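Local atomic coordinates of endo-beta-1,4-xylanase Xyn10C (PDB entry 1GNY), a protein that cleaves internal linkages of the xylan backbone to release xylooligosaccharides, the piece described here being its N-terminal xylan-binding module of family 15. Residues W13-S24 / A36-D47; N75-W86 / R124-K133. All coordinates share one frame; numbering follows the deposited sequence.

Contact 1: residues W13-S24 / A36-D47; sequences WRGNASGSTSHS and AALGDGVGAVFD. With XYP (beta-D-xylopyranose), chain B.
Strand 14-17 runs antiparallel along strand 42-47, Arg14 facing Val45 and Asn16 facing Gly43 as hydrogen-bonded pairs, at the border of the five-stranded sheet that carries the xylan site of this CBM15 module. The two axes come within 4.4 Å at 129°, a strongly twisted pairing. Beyond Ala17 the bond from Ser18 N to Gly41 O extends the pairing into the type II turn 39-42, and a water on Gly19 N, Thr21 O and Asp40 O fills in where the chains part.

Arg14 reaches past Val45 to Asp47 and grips its carboxylate end-on. NH2 meets OD1 at 2.9 Å in the guanidinium plane, almost straight, whereas NH1 approaches OD2 from above the carboxylate. Asp47 also pairs with Lys83, which ties this charged group to the loop after strand 75-82. On the opposite face of the sheet, Trp13 and Phe46 lie side by side with Phe46 CD1 over the indole 3.5 Å from CZ2, the ring planes inclined at 53°; Trp13 NE1 is held by Asp8 O.

Asn16 stands on the sugar side, its CB against Val45 CG1. With CG anti to the backbone N (chi1 -159°), its amide reaches the xylose of chain B, where ND2 donates to O2 at 2.6 Å.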
# COMPACT_ATOMS: atom_id res chain seq x y z
N TRP A 13 7.43 -0.77 9.18
CA TRP A 13 6.59 -1.63 8.35
C TRP A 13 6.26 -2.96 9.03
O TRP A 13 7.01 -3.45 9.88
CB TRP A 13 7.23 -1.90 7.00
CG TRP A 13 7.25 -0.72 6.03
CD1 TRP A 13 8.08 0.37 6.04
CD2 TRP A 13 6.43 -0.59 4.86
NE1 TRP A 13 7.82 1.18 4.96
CE2 TRP A 13 6.81 0.61 4.22
CE3 TRP A 13 5.40 -1.37 4.29
CZ2 TRP A 13 6.21 1.04 3.05
CZ3 TRP A 13 4.83 -0.97 3.14
CH2 TRP A 13 5.22 0.24 2.52
N ARG A 14 5.16 -3.56 8.59
CA ARG A 14 4.68 -4.88 9.07
C ARG A 14 4.06 -5.65 7.93
O ARG A 14 3.57 -5.05 6.97
CB ARG A 14 3.53 -4.72 10.09
CG ARG A 14 3.75 -3.80 11.26
CD ARG A 14 2.49 -3.69 12.16
NE ARG A 14 1.31 -3.00 11.60
CZ ARG A 14 1.14 -1.68 11.58
NH1 ARG A 14 2.07 -0.87 12.06
NH2 ARG A 14 0.03 -1.14 11.11
N GLY A 15 4.06 -6.97 8.05
CA GLY A 15 3.23 -7.79 7.19
C GLY A 15 1.77 -7.55 7.59
O GLY A 15 1.45 -7.06 8.69
N ASN A 16 0.88 -7.88 6.65
CA ASN A 16 -0.59 -7.73 6.82
C ASN A 16 -1.39 -8.81 6.09
O ASN A 16 -0.99 -9.28 5.01
CB ASN A 16 -1.07 -6.39 6.30
CG ASN A 16 -2.39 -5.95 6.87
OD1 ASN A 16 -3.40 -5.79 6.15
ND2 ASN A 16 -2.39 -5.69 8.14
N ALA A 17 -2.49 -9.22 6.73
CA ALA A 17 -3.46 -10.15 6.12
C ALA A 17 -4.85 -9.56 6.29
O ALA A 17 -5.30 -9.31 7.39
CB ALA A 17 -3.40 -11.50 6.74
N SER A 18 -5.53 -9.30 5.18
CA SER A 18 -6.92 -8.80 5.21
C SER A 18 -7.98 -9.83 4.75
O SER A 18 -9.18 -9.53 4.75
CB SER A 18 -7.03 -7.55 4.31
OG SER A 18 -6.85 -7.92 2.92
N GLY A 19 -7.52 -10.99 4.32
CA GLY A 19 -8.33 -12.08 3.78
C GLY A 19 -8.12 -13.38 4.55
O GLY A 19 -7.80 -13.35 5.73
N SER A 20 -8.24 -14.49 3.84
CA SER A 20 -8.21 -15.83 4.45
C SER A 20 -6.84 -16.55 4.44
O SER A 20 -6.78 -17.75 4.73
CB SER A 20 -9.25 -16.71 3.75
OG SER A 20 -8.89 -16.86 2.38
N THR A 21 -5.78 -15.84 4.08
CA THR A 21 -4.44 -16.38 4.09
C THR A 21 -3.55 -15.57 5.02
O THR A 21 -3.47 -14.35 4.92
CB THR A 21 -3.84 -16.32 2.70
OG1 THR A 21 -4.61 -17.12 1.78
CG2 THR A 21 -2.48 -16.91 2.67
N SER A 22 -2.85 -16.27 5.90
CA SER A 22 -1.94 -15.63 6.85
C SER A 22 -0.68 -15.12 6.17
O SER A 22 -0.20 -15.69 5.19
CB SER A 22 -1.56 -16.62 7.93
OG SER A 22 -2.74 -17.01 8.64
N HIS A 23 -0.11 -14.05 6.71
CA HIS A 23 1.10 -13.48 6.14
C HIS A 23 2.37 -13.99 6.85
O HIS A 23 2.31 -14.50 7.97
CB HIS A 23 1.05 -11.93 6.21
CG HIS A 23 1.12 -11.35 7.59
ND1 HIS A 23 2.31 -11.13 8.27
CD2 HIS A 23 0.14 -10.93 8.44
CE1 HIS A 23 2.06 -10.60 9.45
NE2 HIS A 23 0.75 -10.47 9.58
N SER A 24 3.51 -13.82 6.21
CA SER A 24 4.83 -14.17 6.79
C SER A 24 5.73 -12.96 7.12
O SER A 24 6.94 -13.05 7.06
CB SER A 24 5.58 -15.18 5.90
OG SER A 24 5.89 -14.72 4.59
N ALA A 36 6.53 -11.91 0.82
CA ALA A 36 6.08 -13.11 0.10
C ALA A 36 4.56 -13.01 -0.12
O ALA A 36 3.76 -12.90 0.84
CB ALA A 36 6.42 -14.37 0.87
N ALA A 37 4.15 -12.97 -1.38
CA ALA A 37 2.73 -12.83 -1.75
C ALA A 37 2.03 -14.21 -1.69
O ALA A 37 1.76 -14.87 -2.70
CB ALA A 37 2.60 -12.20 -3.14
N LEU A 38 1.78 -14.63 -0.46
CA LEU A 38 1.29 -16.01 -0.19
C LEU A 38 -0.14 -16.30 -0.60
O LEU A 38 -0.47 -17.46 -0.91
CB LEU A 38 1.45 -16.35 1.29
CG LEU A 38 2.90 -16.34 1.79
CD1 LEU A 38 2.93 -16.39 3.32
CD2 LEU A 38 3.77 -17.41 1.14
N GLY A 39 -0.98 -15.30 -0.58
CA GLY A 39 -2.40 -15.46 -0.97
C GLY A 39 -3.15 -14.16 -1.07
O GLY A 39 -2.62 -13.08 -0.84
N ASP A 40 -4.43 -14.24 -1.46
CA ASP A 40 -5.30 -13.06 -1.55
C ASP A 40 -5.35 -12.34 -0.19
O ASP A 40 -5.49 -12.99 0.86
CB ASP A 40 -6.72 -13.48 -2.00
CG ASP A 40 -7.65 -12.31 -2.13
OD1 ASP A 40 -7.68 -11.64 -3.19
OD2 ASP A 40 -8.42 -11.99 -1.19
N GLY A 41 -5.15 -11.03 -0.22
CA GLY A 41 -5.16 -10.20 0.98
C GLY A 41 -3.86 -10.12 1.76
O GLY A 41 -3.85 -9.45 2.77
N VAL A 42 -2.80 -10.76 1.29
CA VAL A 42 -1.49 -10.70 1.96
C VAL A 42 -0.79 -9.44 1.42
O VAL A 42 -0.76 -9.22 0.21
CB VAL A 42 -0.65 -11.99 1.77
CG1 VAL A 42 0.75 -11.85 2.36
CG2 VAL A 42 -1.40 -13.18 2.41
N GLY A 43 -0.24 -8.65 2.32
CA GLY A 43 0.43 -7.42 1.95
C GLY A 43 1.45 -6.92 2.96
O GLY A 43 1.89 -7.64 3.85
N ALA A 44 1.76 -5.62 2.80
CA ALA A 44 2.71 -4.89 3.66
C ALA A 44 2.13 -3.52 3.96
O ALA A 44 1.61 -2.89 3.05
CB ALA A 44 4.00 -4.76 2.98
N VAL A 45 2.24 -3.10 5.21
CA VAL A 45 1.65 -1.85 5.70
C VAL A 45 2.55 -1.06 6.65
O VAL A 45 3.49 -1.62 7.22
CB VAL A 45 0.30 -2.11 6.46
CG1 VAL A 45 -0.80 -2.71 5.53
CG2 VAL A 45 0.49 -2.94 7.68
N PHE A 46 2.20 0.22 6.81
CA PHE A 46 2.83 1.13 7.76
C PHE A 46 1.72 2.06 8.25
O PHE A 46 0.62 2.11 7.67
CB PHE A 46 3.98 1.92 7.12
CG PHE A 46 3.53 2.81 5.99
CD1 PHE A 46 3.42 2.29 4.71
CD2 PHE A 46 3.16 4.14 6.23
CE1 PHE A 46 2.95 3.09 3.67
CE2 PHE A 46 2.70 4.93 5.18
CZ PHE A 46 2.58 4.40 3.91
N ASP A 47 2.04 2.84 9.26
CA ASP A 47 1.06 3.78 9.79
C ASP A 47 1.43 5.24 9.54
O ASP A 47 2.59 5.63 9.67
CB ASP A 47 0.91 3.65 11.30
CG ASP A 47 0.44 2.31 11.72
OD1 ASP A 47 -0.39 1.69 11.00
OD2 ASP A 47 0.84 1.81 12.78
C1 XYP B . -6.32 -6.57 10.40
C2 XYP B . -5.67 -6.03 9.13
C3 XYP B . -6.67 -5.23 8.31
C4 XYP B . -7.99 -6.00 8.15
C5 XYP B . -8.44 -6.47 9.52
O2 XYP B . -4.58 -5.17 9.47
O3 XYP B . -6.13 -4.93 7.03
O4 XYP B . -8.94 -5.11 7.61
O5 XYP B . -7.46 -7.26 10.15
O HOH W 1 -5.16 -12.62 3.57
O HOH W 2 -6.51 -15.70 1.05
O HOH W 3 -9.11 -14.10 0.80
O HOH W 4 6.92 -12.18 3.75
O HOH W 5 3.71 -12.56 3.62

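Contact 2: residues N75-W86 / R124-K133; sequences NLQIFAQLKEDW and RDVQVGIQAK. With XYP (beta-D-xylopyranose), chain B; XYP (beta-D-xylopyranose), chain C.
Gln81 and Gln127 face each other as a hydrogen-bonded pair of the antiparallel strands 75-82 and 126-133, and their side chains run alongside, pointing the same way. Gln127 extends with CG anti to its backbone N; Gln81 instead sets CG between N and the carbonyl carbon (chi1 58°), which leans its amide toward its partner. Gln127 NE2 meets Gln81 OE1 at 2.8 Å from above the carbonyl plane, the two amides being turned 67° apart. The same NE2 donates almost straight to O2 of the chain B xylose at 3.0 Å, while Gln127 OE1 accepts from Arg14 NH2. Gln81 NE2, in turn, is shared between Trp86 O, which lies in its amide plane, and the sugar's O4. Arg14 on Gln127 and Trp86 O on Gln81, with the bond between the amides, would help fix their rotation.

Trp86 lays one indole face against that xylose, C5 being 3.8 Å from CG, and its CZ3 abuts Gln127 NE2 at 3.6 Å.

Four residues away along each strand, Gln77 and Gln131 make a second amide bond with the two first torsions exchanged between the strands: Gln131 NE2 reaches Gln77 OE1 at 2.9 Å, again above the carbonyl plane, and Gln131 OE1 bonds Ser18 OG. Between the two glutamine pairs sits Phe79, its ring tipped over Gly129, with the Gln131 amide over the other face.

Arg124 runs extended past the turn, its NH1 bonded to Lys83 O, with Asp85 CB over one guanidinium face and water 7 at the guanidinium edge, 2.7 Å from Arg124 NE.

The other face, with Ile78 on Ile130 and Ala80 on Val128, packs on strand 58-65 and joins the two sheets of the beta-sandwich, while Gln81, Gln127 and Trp86 form part of the xylan site of this CBM15 module.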
# COMPACT_ATOMS: atom_id res chain seq x y z
N ASN A 75 -3.49 -9.34 -8.96
CA ASN A 75 -3.53 -7.89 -9.04
C ASN A 75 -2.88 -7.25 -7.80
O ASN A 75 -2.64 -7.98 -6.83
CB ASN A 75 -4.96 -7.37 -9.14
CG ASN A 75 -5.73 -7.96 -10.32
OD1 ASN A 75 -5.19 -8.17 -11.42
ND2 ASN A 75 -7.01 -8.27 -10.08
N LEU A 76 -2.61 -5.96 -7.87
CA LEU A 76 -2.03 -5.22 -6.70
C LEU A 76 -2.97 -4.10 -6.31
O LEU A 76 -3.37 -3.25 -7.17
CB LEU A 76 -0.65 -4.66 -7.00
CG LEU A 76 0.52 -5.63 -6.98
CD1 LEU A 76 1.79 -4.93 -7.47
CD2 LEU A 76 0.72 -6.27 -5.60
N GLN A 77 -3.26 -4.04 -5.02
CA GLN A 77 -4.15 -3.03 -4.46
C GLN A 77 -3.48 -2.20 -3.38
O GLN A 77 -3.15 -2.73 -2.32
CB GLN A 77 -5.41 -3.68 -3.86
CG GLN A 77 -6.35 -2.67 -3.17
CD GLN A 77 -7.62 -3.30 -2.64
OE1 GLN A 77 -7.67 -4.49 -2.30
NE2 GLN A 77 -8.66 -2.49 -2.56
N ILE A 78 -3.24 -0.93 -3.68
CA ILE A 78 -2.85 0.07 -2.65
C ILE A 78 -4.16 0.35 -1.90
O ILE A 78 -5.18 0.57 -2.51
CB ILE A 78 -2.25 1.36 -3.27
CG1 ILE A 78 -0.91 1.08 -3.94
CG2 ILE A 78 -2.11 2.45 -2.20
CD1 ILE A 78 -0.41 2.20 -4.82
N PHE A 79 -4.10 0.46 -0.58
CA PHE A 79 -5.28 0.75 0.24
C PHE A 79 -4.91 1.56 1.48
O PHE A 79 -3.75 1.65 1.83
CB PHE A 79 -5.99 -0.56 0.65
CG PHE A 79 -5.17 -1.46 1.54
CD1 PHE A 79 -4.13 -2.25 1.04
CD2 PHE A 79 -5.40 -1.48 2.91
CE1 PHE A 79 -3.37 -3.07 1.87
CE2 PHE A 79 -4.63 -2.26 3.74
CZ PHE A 79 -3.61 -3.08 3.23
N ALA A 80 -5.92 2.11 2.15
CA ALA A 80 -5.74 2.82 3.40
C ALA A 80 -7.00 2.57 4.25
O ALA A 80 -8.08 2.39 3.71
CB ALA A 80 -5.53 4.31 3.15
N GLN A 81 -6.86 2.52 5.56
CA GLN A 81 -8.03 2.28 6.45
C GLN A 81 -7.72 2.83 7.85
O GLN A 81 -6.57 2.98 8.27
CB GLN A 81 -8.37 0.76 6.54
CG GLN A 81 -7.20 -0.09 7.04
CD GLN A 81 -7.32 -1.62 6.87
OE1 GLN A 81 -6.29 -2.29 6.72
NE2 GLN A 81 -8.55 -2.18 7.00
N LEU A 82 -8.78 3.10 8.57
CA LEU A 82 -8.68 3.59 9.95
C LEU A 82 -8.26 2.46 10.89
O LEU A 82 -8.87 1.42 10.90
CB LEU A 82 -10.04 4.15 10.37
CG LEU A 82 -10.55 5.33 9.54
CD1 LEU A 82 -11.92 5.79 10.09
CD2 LEU A 82 -9.57 6.50 9.55
N LYS A 83 -7.17 2.66 11.62
CA LYS A 83 -6.64 1.62 12.51
C LYS A 83 -7.59 1.39 13.63
O LYS A 83 -8.04 2.32 14.29
CB LYS A 83 -5.30 1.98 13.11
CG LYS A 83 -4.15 1.64 12.31
CD LYS A 83 -2.88 1.57 13.18
CE LYS A 83 -2.43 0.17 13.53
NZ LYS A 83 -1.16 0.22 14.28
N GLU A 84 -7.93 0.13 13.81
CA GLU A 84 -8.91 -0.31 14.80
C GLU A 84 -10.38 -0.02 14.42
O GLU A 84 -11.26 -0.25 15.24
CB GLU A 84 -8.57 0.26 16.18
CG GLU A 84 -8.45 -0.80 17.23
CD GLU A 84 -7.26 -1.70 16.97
OE1 GLU A 84 -6.11 -1.22 17.06
OE2 GLU A 84 -7.49 -2.87 16.61
N ASP A 85 -10.64 0.54 13.24
CA ASP A 85 -12.01 0.67 12.67
C ASP A 85 -11.86 0.25 11.21
O ASP A 85 -12.19 0.98 10.28
CB ASP A 85 -12.59 2.10 12.80
CG ASP A 85 -14.13 2.15 12.65
OD1 ASP A 85 -14.80 1.12 12.38
OD2 ASP A 85 -14.79 3.20 12.76
N TRP A 86 -11.40 -0.99 11.08
CA TRP A 86 -10.88 -1.55 9.81
C TRP A 86 -11.71 -1.49 8.53
O TRP A 86 -11.14 -1.34 7.47
CB TRP A 86 -10.44 -2.99 10.04
CG TRP A 86 -9.56 -3.22 11.25
CD1 TRP A 86 -9.91 -3.88 12.38
CD2 TRP A 86 -8.20 -2.83 11.42
NE1 TRP A 86 -8.84 -3.97 13.24
CE2 TRP A 86 -7.78 -3.30 12.69
CE3 TRP A 86 -7.29 -2.12 10.64
CZ2 TRP A 86 -6.49 -3.09 13.18
CZ3 TRP A 86 -6.02 -1.92 11.12
CH2 TRP A 86 -5.63 -2.40 12.39
N ARG A 124 -7.72 8.53 15.07
CA ARG A 124 -6.99 7.28 14.74
C ARG A 124 -5.78 7.44 13.85
O ARG A 124 -5.72 8.33 13.02
CB ARG A 124 -7.96 6.35 14.05
CG ARG A 124 -9.18 6.02 14.89
CD ARG A 124 -10.20 5.14 14.16
NE ARG A 124 -11.37 4.81 14.98
CZ ARG A 124 -11.39 3.98 16.03
NH1 ARG A 124 -10.29 3.33 16.43
NH2 ARG A 124 -12.54 3.77 16.69
N ASP A 125 -4.82 6.54 14.03
CA ASP A 125 -3.74 6.41 13.06
C ASP A 125 -4.40 5.77 11.83
O ASP A 125 -5.44 5.11 11.94
CB ASP A 125 -2.63 5.48 13.55
CG ASP A 125 -1.85 6.02 14.74
OD1 ASP A 125 -1.69 7.26 14.88
OD2 ASP A 125 -1.30 5.23 15.57
N VAL A 126 -3.78 5.99 10.69
CA VAL A 126 -4.27 5.42 9.42
C VAL A 126 -3.24 4.40 8.95
O VAL A 126 -2.05 4.74 8.76
CB VAL A 126 -4.52 6.50 8.39
CG1 VAL A 126 -4.85 5.92 7.02
CG2 VAL A 126 -5.68 7.36 8.86
N GLN A 127 -3.72 3.18 8.72
CA GLN A 127 -2.90 2.10 8.18
C GLN A 127 -2.94 2.15 6.67
O GLN A 127 -4.03 2.14 6.10
CB GLN A 127 -3.38 0.74 8.65
CG GLN A 127 -2.56 -0.46 8.17
CD GLN A 127 -3.01 -1.74 8.86
OE1 GLN A 127 -2.44 -2.09 9.91
NE2 GLN A 127 -3.97 -2.44 8.26
N VAL A 128 -1.77 2.22 6.05
CA VAL A 128 -1.63 2.33 4.59
C VAL A 128 -0.76 1.19 4.09
O VAL A 128 0.22 0.81 4.74
CB VAL A 128 -0.98 3.70 4.18
CG1 VAL A 128 -0.86 3.81 2.64
CG2 VAL A 128 -1.76 4.86 4.75
N GLY A 129 -1.09 0.61 2.94
CA GLY A 129 -0.22 -0.42 2.40
C GLY A 129 -0.57 -0.87 1.01
O GLY A 129 -1.29 -0.15 0.31
N ILE A 130 0.00 -2.01 0.63
CA ILE A 130 -0.25 -2.65 -0.68
C ILE A 130 -0.41 -4.14 -0.45
O ILE A 130 0.31 -4.73 0.35
CB ILE A 130 0.87 -2.30 -1.71
CG1 ILE A 130 0.45 -2.70 -3.14
CG2 ILE A 130 2.22 -2.84 -1.28
CD1 ILE A 130 1.44 -2.20 -4.23
N GLN A 131 -1.35 -4.75 -1.17
CA GLN A 131 -1.65 -6.18 -0.99
C GLN A 131 -1.93 -6.87 -2.32
O GLN A 131 -2.37 -6.21 -3.28
CB GLN A 131 -2.83 -6.40 -0.02
CG GLN A 131 -4.16 -5.78 -0.51
CD GLN A 131 -5.30 -5.96 0.50
OE1 GLN A 131 -5.07 -6.47 1.61
NE2 GLN A 131 -6.55 -5.56 0.11
N ALA A 132 -1.69 -8.16 -2.35
CA ALA A 132 -1.97 -8.97 -3.52
C ALA A 132 -3.45 -9.36 -3.51
O ALA A 132 -4.05 -9.59 -2.46
CB ALA A 132 -1.11 -10.21 -3.50
N LYS A 133 -4.03 -9.46 -4.70
CA LYS A 133 -5.42 -9.90 -4.86
C LYS A 133 -5.49 -10.96 -5.97
O LYS A 133 -4.97 -10.73 -7.06
CB LYS A 133 -6.37 -8.76 -5.23
CG LYS A 133 -6.44 -7.55 -4.28
CD LYS A 133 -7.07 -7.89 -3.00
CE LYS A 133 -8.61 -7.89 -3.03
NZ LYS A 133 -9.03 -8.77 -1.83
C1 XYP B . -6.32 -6.57 10.40
C2 XYP B . -5.67 -6.03 9.13
C3 XYP B . -6.67 -5.23 8.31
C4 XYP B . -7.99 -6.00 8.15
C5 XYP B . -8.44 -6.47 9.52
O2 XYP B . -4.58 -5.17 9.47
O3 XYP B . -6.13 -4.93 7.03
O4 XYP B . -8.94 -5.11 7.61
O5 XYP B . -7.46 -7.26 10.15
C1 XYP C . -9.86 -5.62 6.63
C2 XYP C . -11.24 -5.10 6.99
C3 XYP C . -12.21 -5.59 5.94
C4 XYP C . -11.76 -5.16 4.56
C5 XYP C . -10.33 -5.62 4.37
O2 XYP C . -11.64 -5.60 8.27
O3 XYP C . -13.49 -4.99 6.11
O4 XYP C . -12.59 -5.77 3.58
O5 XYP C . -9.48 -5.15 5.43
O HOH W 6 -0.96 2.60 15.97
O HOH W 7 -13.33 6.08 13.65

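How the contacts relate
From the N terminus, contact 1 comes first: 13-24 and 36-47 close a short loop holding the hairpin of strands 27-29 and 32-36, which belongs to the other sheet. Contact 2 opens only afterwards, bringing 75-86 and 124-133 together over a much longer excursion that includes strand 106-111, again of the opposite sheet. The two are in series and neither nests nor crosses. They meet in space because strand 42-48 lies next to strand 126-133, where Gly41 N bonds Ala132 O. Together they bring in four of the five strands of one sheet and the start of the fifth, 85-90, and both touch the chain B xylose.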